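Local coordinates for YqgE/AlgH family protein (Corynebacterium diphtheriae NCTC 13129, PDB 2GS5) that is of unknown function but belongs to the UPF0301 (YqgE/AlgH) family, whose domain makes up most of the chain, at residues F2-R5 against E11-E14; S35-I40 against A139-G144; V91-Q96 against A160-V165; V68-K73 against E124-V129. All blocks are in the same frame, centred on the assembly; numbering follows the deposited sequence.

Interaction 1. Residues F2-R5 against E11-E14; sequences FADR and ERNE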
loop_
_atom_site.group_PDB
_atom_site.type_symbol
_atom_site.label_atom_id
_atom_site.label_comp_id
_atom_site.label_asym_id
_atom_site.label_seq_id
_atom_site.Cartn_x
_atom_site.Cartn_y
_atom_site.Cartn_z
ATOM N N PHE A 2 8.546 13.193 -11.798
ATOM C CA PHE A 2 8.975 11.853 -12.206
ATOM C C PHE A 2 9.157 11.764 -13.710
ATOM O O PHE A 2 8.877 10.734 -14.325
ATOM C CB PHE A 2 8.032 10.761 -11.694
ATOM C CG PHE A 2 7.555 10.987 -10.292
ATOM C CD1 PHE A 2 6.284 10.596 -9.919
ATOM C CD2 PHE A 2 8.366 11.610 -9.344
ATOM C CE1 PHE A 2 5.838 10.801 -8.631
ATOM C CE2 PHE A 2 7.919 11.825 -8.068
ATOM C CZ PHE A 2 6.654 11.417 -7.706
ATOM N N ALA A 3 9.657 12.855 -14.285
ATOM C CA ALA A 3 10.039 12.884 -15.685
ATOM C C ALA A 3 11.180 11.900 -15.940
ATOM O O ALA A 3 11.985 11.628 -15.048
ATOM C CB ALA A 3 10.464 14.291 -16.082
ATOM N N ASP A 4 11.225 11.379 -17.165
ATOM C CA ASP A 4 12.295 10.500 -17.641
ATOM C C ASP A 4 13.693 10.977 -17.236
ATOM O O ASP A 4 14.535 10.169 -16.833
ATOM C CB ASP A 4 12.223 10.387 -19.170
ATOM C CG ASP A 4 13.261 9.438 -19.741
ATOM O OD1 ASP A 4 13.242 8.246 -19.377
ATOM O OD2 ASP A 4 14.094 9.888 -20.556
ATOM N N ARG A 5 13.924 12.283 -17.339
ATOM C CA ARG A 5 15.230 12.878 -17.030
ATOM C C ARG A 5 15.719 12.639 -15.599
ATOM O O ARG A 5 16.921 12.710 -15.342
ATOM C CB ARG A 5 15.215 14.384 -17.300
ATOM C CG ARG A 5 15.441 14.761 -18.747
ATOM C CD ARG A 5 15.077 16.212 -19.009
ATOM N NE ARG A 5 15.771 17.131 -18.104
ATOM C CZ ARG A 5 15.269 17.648 -16.979
ATOM N NH1 ARG A 5 14.038 17.354 -16.562
ATOM N NH2 ARG A 5 16.016 18.473 -16.253
ATOM N N GLU A 11 18.684 4.835 -11.481
ATOM C CA GLU A 11 17.762 3.935 -12.178
ATOM C C GLU A 11 16.437 3.789 -11.456
ATOM O O GLU A 11 16.374 3.887 -10.232
ATOM C CB GLU A 11 18.386 2.563 -12.382
ATOM C CG GLU A 11 19.513 2.573 -13.393
ATOM C CD GLU A 11 19.519 1.339 -14.255
ATOM O OE1 GLU A 11 19.773 1.470 -15.478
ATOM O OE2 GLU A 11 19.268 0.240 -13.706
ATOM N N ARG A 12 15.386 3.558 -12.240
ATOM C CA ARG A 12 14.053 3.332 -11.700
ATOM C C ARG A 12 14.020 2.024 -10.935
ATOM O O ARG A 12 14.675 1.054 -11.329
ATOM C CB ARG A 12 13.025 3.251 -12.829
ATOM C CG ARG A 12 12.795 4.532 -13.610
ATOM C CD ARG A 12 11.651 4.338 -14.589
ATOM N NE ARG A 12 11.337 5.530 -15.377
ATOM C CZ ARG A 12 12.040 5.954 -16.424
ATOM N NH1 ARG A 12 11.655 7.051 -17.070
ATOM N NH2 ARG A 12 13.131 5.305 -16.830
ATOM N N ASN A 13 13.247 1.998 -9.848
ATOM C CA ASN A 13 12.926 0.750 -9.170
ATOM C C ASN A 13 11.831 0.051 -9.963
ATOM O O ASN A 13 10.874 0.684 -10.404
ATOM C CB ASN A 13 12.433 1.006 -7.745
ATOM C CG ASN A 13 13.449 1.734 -6.879
ATOM O OD1 ASN A 13 13.108 2.676 -6.152
ATOM N ND2 ASN A 13 14.705 1.301 -6.949
ATOM N N GLU A 14 11.956 -1.258 -10.146
ATOM C CA GLU A 14 10.954 -1.997 -10.912
ATOM C C GLU A 14 9.743 -2.331 -10.048
ATOM O O GLU A 14 9.896 -2.720 -8.896
ATOM C CB GLU A 14 11.553 -3.269 -11.500
ATOM C CG GLU A 14 12.408 -3.005 -12.725
ATOM C CD GLU A 14 11.613 -2.376 -13.857
ATOM O OE1 GLU A 14 10.609 -2.993 -14.297
ATOM O OE2 GLU A 14 11.987 -1.264 -14.297
HETATM O O HOH W 1 9.211 7.978 -14.631
#
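The first torsions of Asp-4 and Arg-12 turn their charged ends toward each other. The carboxylate carbon CG of Asp-4 lies anti to the backbone N (chi1 -177°), and although the CB of Asp-4 leaves its backbone heading away from 11-14, this rotation brings the end of the side chain back within range. Arg-12 starts straight toward 2-5, with CG anti to its carbonyl carbon and beside its backbone N, and its chain then runs fully extended from CG to NE. Arginine suits the place because the backbones are far apart: the CA atoms of Asp-4 and Arg-12 are separated by 9.5 Å.

The two side chains cross at about a right angle and form a salt bridge through one pair of atoms, NH1 of Arg-12 to OD1 of Asp-4 at 3.0 Å. Its hydrogen bond is almost straight, at 174°, and OD1 lies in the guanidinium plane while receiving the proton on its anti lone pair, the side turned from OD2. The carboxylate and guanidinium are nearly coplanar, 21° apart, yet NH2 of Arg-12 stays 3.9 Å from OD1, so this is a single-point bridge and not a bidentate fork. A water adds a second link: it donates to O of Phe-2 at 2.8 Å and weakly accepts from NE of Arg-12.

This surface contact ties two parts of the N-terminal loop that precedes strand 19-23. Arg-12 also rests on Phe-7 within the loop, Phe-2 packs its ring against Phe-156, and Asn-13 touches Val-157 and Pro-159, which places the loop beside strand 155-159.

Interaction 2. Residues S35-I40 against A139-G144; sequences SVILII and AEWAPG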
loop_
_atom_site.group_PDB
_atom_site.type_symbol
_atom_site.label_atom_id
_atom_site.label_comp_id
_atom_site.label_asym_id
_atom_site.label_seq_id
_atom_site.Cartn_x
_atom_site.Cartn_y
_atom_site.Cartn_z
ATOM N N SER A 35 -2.055 9.530 -4.012
ATOM C CA SER A 35 -2.118 8.156 -3.552
ATOM C C SER A 35 -0.727 7.557 -3.396
ATOM O O SER A 35 0.262 8.023 -3.980
ATOM C CB SER A 35 -2.965 7.305 -4.503
ATOM O OG SER A 35 -2.476 7.316 -5.829
ATOM N N VAL A 36 -0.672 6.516 -2.572
ATOM C CA VAL A 36 0.517 5.695 -2.381
ATOM C C VAL A 36 0.034 4.263 -2.473
ATOM O O VAL A 36 -0.524 3.732 -1.509
ATOM C CB VAL A 36 1.170 5.929 -1.009
ATOM C CG1 VAL A 36 2.366 5.006 -0.806
ATOM C CG2 VAL A 36 1.568 7.399 -0.854
ATOM N N ILE A 37 0.217 3.653 -3.642
ATOM C CA ILE A 37 -0.435 2.375 -3.908
ATOM C C ILE A 37 0.535 1.226 -3.719
ATOM O O ILE A 37 1.479 1.076 -4.475
ATOM C CB ILE A 37 -1.070 2.350 -5.307
ATOM C CG1 ILE A 37 -2.128 3.466 -5.399
ATOM C CG2 ILE A 37 -1.721 0.974 -5.583
ATOM C CD1 ILE A 37 -2.670 3.685 -6.756
ATOM N N LEU A 38 0.291 0.433 -2.680
ATOM C CA LEU A 38 1.081 -0.764 -2.409
ATOM C C LEU A 38 0.714 -1.859 -3.393
ATOM O O LEU A 38 -0.439 -2.281 -3.457
ATOM C CB LEU A 38 0.814 -1.256 -0.992
ATOM C CG LEU A 38 1.496 -2.546 -0.555
ATOM C CD1 LEU A 38 2.998 -2.371 -0.486
ATOM C CD2 LEU A 38 0.941 -3.013 0.787
ATOM N N ILE A 39 1.701 -2.320 -4.153
ATOM C CA ILE A 39 1.501 -3.426 -5.086
ATOM C C ILE A 39 1.391 -4.725 -4.294
ATOM O O ILE A 39 2.294 -5.073 -3.524
ATOM C CB ILE A 39 2.641 -3.508 -6.132
ATOM C CG1 ILE A 39 2.667 -2.224 -6.967
ATOM C CG2 ILE A 39 2.496 -4.757 -7.013
ATOM C CD1 ILE A 39 3.874 -2.110 -7.873
ATOM N N ILE A 40 0.261 -5.415 -4.459
ATOM C CA ILE A 40 -0.006 -6.666 -3.727
ATOM C C ILE A 40 0.021 -7.905 -4.625
ATOM O O ILE A 40 0.024 -9.039 -4.129
ATOM C CB ILE A 40 -1.364 -6.586 -2.974
ATOM C CG1 ILE A 40 -2.546 -6.423 -3.943
ATOM C CG2 ILE A 40 -1.332 -5.444 -1.958
ATOM C CD1 ILE A 40 -3.893 -6.339 -3.240
ATOM N N ALA A 139 -6.965 -1.110 -6.762
ATOM C CA ALA A 139 -6.587 -0.543 -8.054
ATOM C C ALA A 139 -6.012 -1.673 -8.911
ATOM O O ALA A 139 -5.391 -2.592 -8.394
ATOM C CB ALA A 139 -5.564 0.556 -7.860
ATOM N N GLU A 140 -6.266 -1.612 -10.214
ATOM C CA GLU A 140 -5.785 -2.631 -11.151
ATOM C C GLU A 140 -5.149 -1.954 -12.353
ATOM O O GLU A 140 -5.650 -0.931 -12.829
ATOM C CB GLU A 140 -6.936 -3.542 -11.629
ATOM C CG GLU A 140 -6.488 -4.705 -12.537
ATOM C CD GLU A 140 -7.628 -5.589 -13.060
ATOM O OE1 GLU A 140 -8.791 -5.385 -12.673
ATOM O OE2 GLU A 140 -7.350 -6.484 -13.897
ATOM N N TRP A 141 -4.051 -2.535 -12.834
ATOM C CA TRP A 141 -3.421 -2.150 -14.100
ATOM C C TRP A 141 -3.455 -3.325 -15.053
ATOM O O TRP A 141 -3.021 -4.430 -14.708
ATOM C CB TRP A 141 -1.965 -1.713 -13.910
ATOM C CG TRP A 141 -1.843 -0.387 -13.270
ATOM C CD1 TRP A 141 -1.611 0.803 -13.892
ATOM C CD2 TRP A 141 -2.000 -0.089 -11.879
ATOM N NE1 TRP A 141 -1.609 1.824 -12.974
ATOM C CE2 TRP A 141 -1.849 1.308 -11.731
ATOM C CE3 TRP A 141 -2.249 -0.861 -10.742
ATOM C CZ2 TRP A 141 -1.927 1.942 -10.492
ATOM C CZ3 TRP A 141 -2.340 -0.225 -9.512
ATOM C CH2 TRP A 141 -2.176 1.160 -9.397
ATOM N N ALA A 142 -3.959 -3.088 -16.256
ATOM C CA ALA A 142 -3.864 -4.082 -17.310
ATOM C C ALA A 142 -2.400 -4.385 -17.606
ATOM O O ALA A 142 -1.521 -3.579 -17.303
ATOM C CB ALA A 142 -4.546 -3.580 -18.566
ATOM N N PRO A 143 -2.132 -5.545 -18.220
ATOM C CA PRO A 143 -0.770 -5.853 -18.639
ATOM C C PRO A 143 -0.140 -4.715 -19.426
ATOM O O PRO A 143 -0.763 -4.187 -20.341
ATOM C CB PRO A 143 -0.957 -7.067 -19.544
ATOM C CG PRO A 143 -2.178 -7.726 -19.043
ATOM C CD PRO A 143 -3.071 -6.630 -18.550
ATOM N N GLY A 144 1.076 -4.335 -19.053
ATOM C CA GLY A 144 1.811 -3.280 -19.747
ATOM C C GLY A 144 1.420 -1.852 -19.392
ATOM O O GLY A 144 2.149 -0.912 -19.705
#
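Ile-37 and Ala-139 make the nearest backbone approach here, with their CA atoms 8.0 Å apart. That is too wide for paired strands: 36-42 and 129-141 belong to the same curled mixed sheet, but each pairs with strand 47-51 on antiparallel terms and not with the other. They meet through side chains, within the AlgH-like family fold.

Three buried apolar residues carry the contact. Ile-37 points toward 139-141, while Ala-139 and Trp-141, two residues apart on an extended strand, both point back at it. Ile-37 and Trp-141 approach from opposite directions. In Ile-37, CG1 lies anti to the carbonyl carbon (chi1 -60°) and CG2 anti to the backbone N, which turns both branches of the side chain to the six-membered end of the indole, and the extended second torsion carries CD1 out to the ring. A beta-branched residue suits a strand and here gives two methyls to one ring corner. Ala-139 is small enough to fit beside them, its CB 4.4 Å from Ile-37 CD1.

The other end of the indole is polar, and NE1 of Trp-141 is hydrogen-bonded to Glu-149 OE1 in helix 145-151, which helps fix the ring's rotation. Leu-21 of strand 19-23 also touches the tryptophan, and Phe-32 covers Ile-37. At the indole corner CH2 of Trp-141 is met by CD1 of Ile-37 at 3.7 Å, in the plane of the ring and at its edge, and by CG2 of Ile-37 at 3.8 Å.

Interaction 3. Residues V91-Q96 against A160-V165; sequences VGVTAQ and ALPSDV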
loop_
_atom_site.group_PDB
_atom_site.type_symbol
_atom_site.label_atom_id
_atom_site.label_comp_id
_atom_site.label_asym_id
_atom_site.label_seq_id
_atom_site.Cartn_x
_atom_site.Cartn_y
_atom_site.Cartn_z
ATOM N N VAL A 91 -3.522 -6.227 4.879
ATOM C CA VAL A 91 -2.075 -6.153 4.756
ATOM C C VAL A 91 -1.485 -6.097 6.167
ATOM O O VAL A 91 -1.863 -5.242 6.971
ATOM C CB VAL A 91 -1.618 -4.929 3.946
ATOM C CG1 VAL A 91 -0.105 -4.935 3.805
ATOM C CG2 VAL A 91 -2.254 -4.935 2.554
ATOM N N GLY A 92 -0.574 -7.014 6.465
ATOM C CA GLY A 92 0.062 -7.082 7.768
ATOM C C GLY A 92 1.552 -6.835 7.711
ATOM O O GLY A 92 2.168 -6.848 6.642
ATOM N N VAL A 93 2.111 -6.602 8.893
ATOM C CA VAL A 93 3.541 -6.552 9.125
ATOM C C VAL A 93 3.870 -7.756 10.011
ATOM O O VAL A 93 3.312 -7.892 11.096
ATOM C CB VAL A 93 3.941 -5.236 9.830
ATOM C CG1 VAL A 93 5.447 -5.197 10.141
ATOM C CG2 VAL A 93 3.485 -4.009 8.998
ATOM N N THR A 94 4.726 -8.658 9.536
ATOM C CA THR A 94 5.022 -9.869 10.306
ATOM C C THR A 94 5.740 -9.533 11.612
ATOM O O THR A 94 6.562 -8.616 11.668
ATOM C CB THR A 94 5.877 -10.883 9.511
ATOM O OG1 THR A 94 7.118 -10.283 9.142
ATOM C CG2 THR A 94 5.147 -11.363 8.252
ATOM N N ALA A 95 5.398 -10.288 12.651
ATOM C CA ALA A 95 6.027 -10.173 13.952
ATOM C C ALA A 95 7.399 -10.820 13.957
ATOM O O ALA A 95 7.744 -11.616 13.084
ATOM C CB ALA A 95 5.143 -10.827 15.017
ATOM N N GLN A 96 8.173 -10.530 14.991
ATOM C CA GLN A 96 9.449 -11.201 15.163
ATOM C C GLN A 96 9.213 -12.710 15.144
ATOM O O GLN A 96 8.236 -13.209 15.718
ATOM C CB GLN A 96 10.125 -10.816 16.479
ATOM C CG GLN A 96 10.368 -9.320 16.674
ATOM C CD GLN A 96 11.333 -8.694 15.669
ATOM O OE1 GLN A 96 12.340 -9.293 15.272
ATOM N NE2 GLN A 96 11.046 -7.466 15.285
ATOM N N ALA A 160 8.091 0.068 -0.064
ATOM C CA ALA A 160 7.191 0.340 1.051
ATOM C C ALA A 160 7.888 -0.025 2.353
ATOM O O ALA A 160 8.739 -0.925 2.371
ATOM C CB ALA A 160 5.893 -0.457 0.905
ATOM N N LEU A 161 7.540 0.686 3.426
ATOM C CA LEU A 161 7.956 0.320 4.779
ATOM C C LEU A 161 6.747 -0.092 5.611
ATOM O O LEU A 161 5.627 0.318 5.342
ATOM C CB LEU A 161 8.650 1.483 5.487
ATOM C CG LEU A 161 9.981 1.964 4.921
ATOM C CD1 LEU A 161 10.500 3.131 5.755
ATOM C CD2 LEU A 161 11.011 0.839 4.857
ATOM N N PRO A 162 6.980 -0.892 6.659
ATOM C CA PRO A 162 5.919 -1.226 7.611
ATOM C C PRO A 162 5.120 -0.010 8.077
ATOM O O PRO A 162 3.895 -0.092 8.171
ATOM C CB PRO A 162 6.696 -1.849 8.773
ATOM C CG PRO A 162 7.827 -2.521 8.114
ATOM C CD PRO A 162 8.246 -1.560 7.014
ATOM N N SER A 163 5.792 1.115 8.343
ATOM C CA SER A 163 5.117 2.318 8.842
ATOM C C SER A 163 4.132 2.941 7.839
ATOM O O SER A 163 3.270 3.736 8.220
ATOM C CB SER A 163 6.136 3.366 9.311
ATOM O OG SER A 163 7.027 3.724 8.268
ATOM N N ASP A 164 4.252 2.587 6.562
ATOM C CA ASP A 164 3.296 3.053 5.551
ATOM C C ASP A 164 1.950 2.379 5.750
ATOM O O ASP A 164 0.908 2.942 5.423
ATOM C CB ASP A 164 3.786 2.761 4.135
ATOM C CG ASP A 164 5.074 3.468 3.797
ATOM O OD1 ASP A 164 5.325 4.548 4.373
ATOM O OD2 ASP A 164 5.842 2.927 2.976
ATOM N N VAL A 165 2.005 1.151 6.257
ATOM C CA VAL A 165 0.816 0.333 6.469
ATOM C C VAL A 165 0.195 0.556 7.846
ATOM O O VAL A 165 -1.021 0.413 8.005
ATOM C CB VAL A 165 1.170 -1.160 6.303
ATOM C CG1 VAL A 165 -0.047 -2.041 6.586
ATOM C CG2 VAL A 165 1.719 -1.408 4.896
#
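Pro-162 and Val-165 are the two residues through which 160-165 touches strand residues Val-93 and Val-91. Along the segment, Leu-161 first prepares the turn. Its backbone N donates an almost straight hydrogen bond (175°) to OD2 of Asp-164 at 2.8 Å, arriving from above the carboxylate plane, while the backbone N of Asp-164 bonds back to O of Leu-161.

Pro-162 then opens the weakly bonded helix, a place that suits proline because the first turn asks no N-H of it. Its ring crosses the side chain of Val-93 at about a right angle, and CB of Pro-162 faces both methyls, 3.8 Å from CG1 and 3.9 Å from CG2 of Val-93. The CG of Pro-162 adds a looser approach to the first methyl. Backbones are close here, with the CA atoms of Val-93 and Pro-162 only 6.0 Å apart. Asp-164, although buried, is satisfied: besides bonding to Leu-161, its OD2 also forms a salt bridge with NH2 of Arg-180.

Val-165 closes the contact one turn after Pro-162. Its CG1 is anti to the backbone N (chi1 177°), which carries that methyl to O of Val-91 at 3.7 Å and to CG1 of Val-91 at 4.0 Å. The two valines also cross at about a right angle, and their compact beta-branched chains let helix and strand come close, with the CA atoms of Val-91 and Val-165 7.3 Å apart.

Helix 162-166 thus lies against one side of strand 87-94. Leu-113 of strand 113-116 touches both Val-93 and Val-165, whereas Val-91 packs on Phe-135 of strand 129-141 and on Leu-38 of strand 36-42.

Interaction 4. Residues V68-K73 against E124-V129; sequences VPCVTK and EIKPLV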
loop_
_atom_site.group_PDB
_atom_site.type_symbol
_atom_site.label_atom_id
_atom_site.label_comp_id
_atom_site.label_asym_id
_atom_site.label_seq_id
_atom_site.Cartn_x
_atom_site.Cartn_y
_atom_site.Cartn_z
ATOM N N VAL A 68 -10.930 -7.101 14.502
ATOM C CA VAL A 68 -10.562 -5.855 15.187
ATOM C C VAL A 68 -9.332 -5.963 16.106
ATOM O O VAL A 68 -8.476 -5.088 16.066
ATOM C CB VAL A 68 -11.768 -5.237 15.937
ATOM C CG1 VAL A 68 -11.328 -4.056 16.790
ATOM C CG2 VAL A 68 -12.810 -4.789 14.928
ATOM N N PRO A 69 -9.226 -7.028 16.926
ATOM C CA PRO A 69 -8.030 -7.178 17.777
ATOM C C PRO A 69 -6.668 -7.184 17.064
ATOM O O PRO A 69 -5.660 -6.876 17.684
ATOM C CB PRO A 69 -8.267 -8.522 18.473
ATOM C CG PRO A 69 -9.734 -8.694 18.468
ATOM C CD PRO A 69 -10.209 -8.098 17.182
ATOM N N CYS A 70 -6.646 -7.517 15.777
ATOM C CA CYS A 70 -5.408 -7.555 14.994
ATOM C C CYS A 70 -5.118 -6.240 14.282
ATOM O O CYS A 70 -4.020 -6.064 13.744
ATOM C CB CYS A 70 -5.488 -8.631 13.915
ATOM S SG CYS A 70 -5.447 -10.316 14.501
ATOM N N VAL A 71 -6.090 -5.331 14.255
ATOM C CA VAL A 71 -5.987 -4.146 13.399
ATOM C C VAL A 71 -5.351 -2.978 14.137
ATOM O O VAL A 71 -5.770 -2.613 15.239
ATOM C CB VAL A 71 -7.360 -3.725 12.841
ATOM C CG1 VAL A 71 -7.252 -2.440 12.028
ATOM C CG2 VAL A 71 -7.949 -4.838 11.980
ATOM N N THR A 72 -4.337 -2.393 13.508
ATOM C CA THR A 72 -3.664 -1.218 14.031
ATOM C C THR A 72 -4.598 -0.012 14.017
ATOM O O THR A 72 -5.374 0.174 13.079
ATOM C CB THR A 72 -2.438 -0.914 13.162
ATOM O OG1 THR A 72 -1.597 -2.076 13.109
ATOM C CG2 THR A 72 -1.668 0.293 13.679
ATOM N N LYS A 73 -4.546 0.812 15.056
ATOM C CA LYS A 73 -5.336 2.037 15.070
ATOM C C LYS A 73 -4.881 2.991 13.965
ATOM O O LYS A 73 -3.690 3.055 13.657
ATOM C CB LYS A 73 -5.242 2.735 16.435
ATOM C CG LYS A 73 -5.992 2.005 17.543
ATOM C CD LYS A 73 -5.967 2.755 18.879
ATOM C CE LYS A 73 -4.678 2.555 19.654
ATOM N NZ LYS A 73 -4.862 2.923 21.093
ATOM N N GLU A 124 -5.124 -17.096 15.439
ATOM C CA GLU A 124 -3.907 -17.649 14.813
ATOM C C GLU A 124 -2.980 -16.520 14.400
ATOM O O GLU A 124 -1.769 -16.558 14.640
ATOM C CB GLU A 124 -4.242 -18.466 13.543
ATOM C CG GLU A 124 -3.015 -19.171 12.898
ATOM C CD GLU A 124 -3.028 -19.266 11.360
ATOM O OE1 GLU A 124 -1.957 -19.591 10.799
ATOM O OE2 GLU A 124 -4.065 -19.032 10.694
ATOM N N ILE A 125 -3.562 -15.523 13.749
ATOM C CA ILE A 125 -2.797 -14.487 13.083
ATOM C C ILE A 125 -2.253 -13.447 14.065
ATOM O O ILE A 125 -1.150 -12.945 13.872
ATOM C CB ILE A 125 -3.653 -13.825 11.979
ATOM C CG1 ILE A 125 -3.960 -14.846 10.873
ATOM C CG2 ILE A 125 -2.945 -12.603 11.392
ATOM C CD1 ILE A 125 -2.720 -15.512 10.248
ATOM N N LYS A 126 -3.007 -13.159 15.129
ATOM C CA LYS A 126 -2.637 -12.107 16.094
ATOM C C LYS A 126 -1.160 -12.144 16.536
ATOM O O LYS A 126 -0.473 -11.139 16.403
ATOM C CB LYS A 126 -3.592 -12.102 17.301
ATOM C CG LYS A 126 -3.238 -11.098 18.414
ATOM C CD LYS A 126 -3.782 -9.717 18.161
ATOM C CE LYS A 126 -3.545 -8.785 19.344
ATOM N NZ LYS A 126 -2.098 -8.548 19.671
ATOM N N PRO A 127 -0.666 -13.298 17.043
ATOM C CA PRO A 127 0.749 -13.357 17.464
ATOM C C PRO A 127 1.771 -13.237 16.336
ATOM O O PRO A 127 2.951 -12.981 16.594
ATOM C CB PRO A 127 0.866 -14.741 18.120
ATOM C CG PRO A 127 -0.247 -15.529 17.611
ATOM C CD PRO A 127 -1.365 -14.567 17.321
ATOM N N LEU A 128 1.317 -13.418 15.097
ATOM C CA LEU A 128 2.207 -13.481 13.937
ATOM C C LEU A 128 2.375 -12.149 13.224
ATOM O O LEU A 128 3.194 -12.053 12.304
ATOM C CB LEU A 128 1.703 -14.512 12.931
ATOM C CG LEU A 128 1.407 -15.902 13.486
ATOM C CD1 LEU A 128 0.942 -16.860 12.374
ATOM C CD2 LEU A 128 2.609 -16.500 14.220
ATOM N N VAL A 129 1.610 -11.134 13.633
ATOM C CA VAL A 129 1.747 -9.790 13.061
ATOM C C VAL A 129 1.950 -8.737 14.145
ATOM O O VAL A 129 1.425 -8.868 15.248
ATOM C CB VAL A 129 0.528 -9.404 12.184
ATOM C CG1 VAL A 129 0.434 -10.334 10.940
ATOM C CG2 VAL A 129 -0.751 -9.421 13.010
#
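SG of Cys-70 rests against the CA and CB of Lys-126, 3.7 Å from CA and 3.8 Å from CB, a van der Waals contact. The thiol is small and polarisable, so it suits a tight buried place where the two CA atoms come within 5.4 Å. It is brought there by the first torsion of Cys-70, which sets SG anti to the carbonyl carbon (chi1 -70°).

Lys-126 also lays its aliphatic portion over the neighbouring peptide. With its chain bent at chi2 and chi4, CE of Lys-126 comes to 3.3 Å from O of Pro-69 and CD to 3.4 Å, so a long, flexible chain suits this solvent-facing side.

The contact joins a 3-10 turn, 68-70, to the helical segment that leads from helix 122-125 toward strand 129-141 in the AlgH-like domain. The turn is closed by Val-71 N bonding to O of Val-68, and the helical turn by Leu-128 N bonding to O of Ile-125.

Further out, Met-132 of strand 129-141 packs under Cys-70 and Val-71. OG1 of Thr-72 and the backbone N of Met-132 form a hydrogen bond, and Ile-125 turns the end of its side chain toward Ala-120.

How the interactions relate
Interactions 2 and 3 are core contacts made by apolar side chains, whereas interaction 1 is a surface contact of charges and water; interaction 4 is intermediate, burying a thiol beside an exposed lysine. Interactions 2 and 3 touch where Leu-38 packs on Val-91 and Ala-160, and both reach the same sheet, in which strands 129-141 and 87-94 are neighbours. Interactions 3 and 4 also touch, but by backbone: N of Ala-95 and O of Leu-128 are 2.8 Å apart, a probable hydrogen bond. Interaction 1 is local in sequence and lies on the opposite side of the chain's centre from interaction 4, their centres about 36 Å apart.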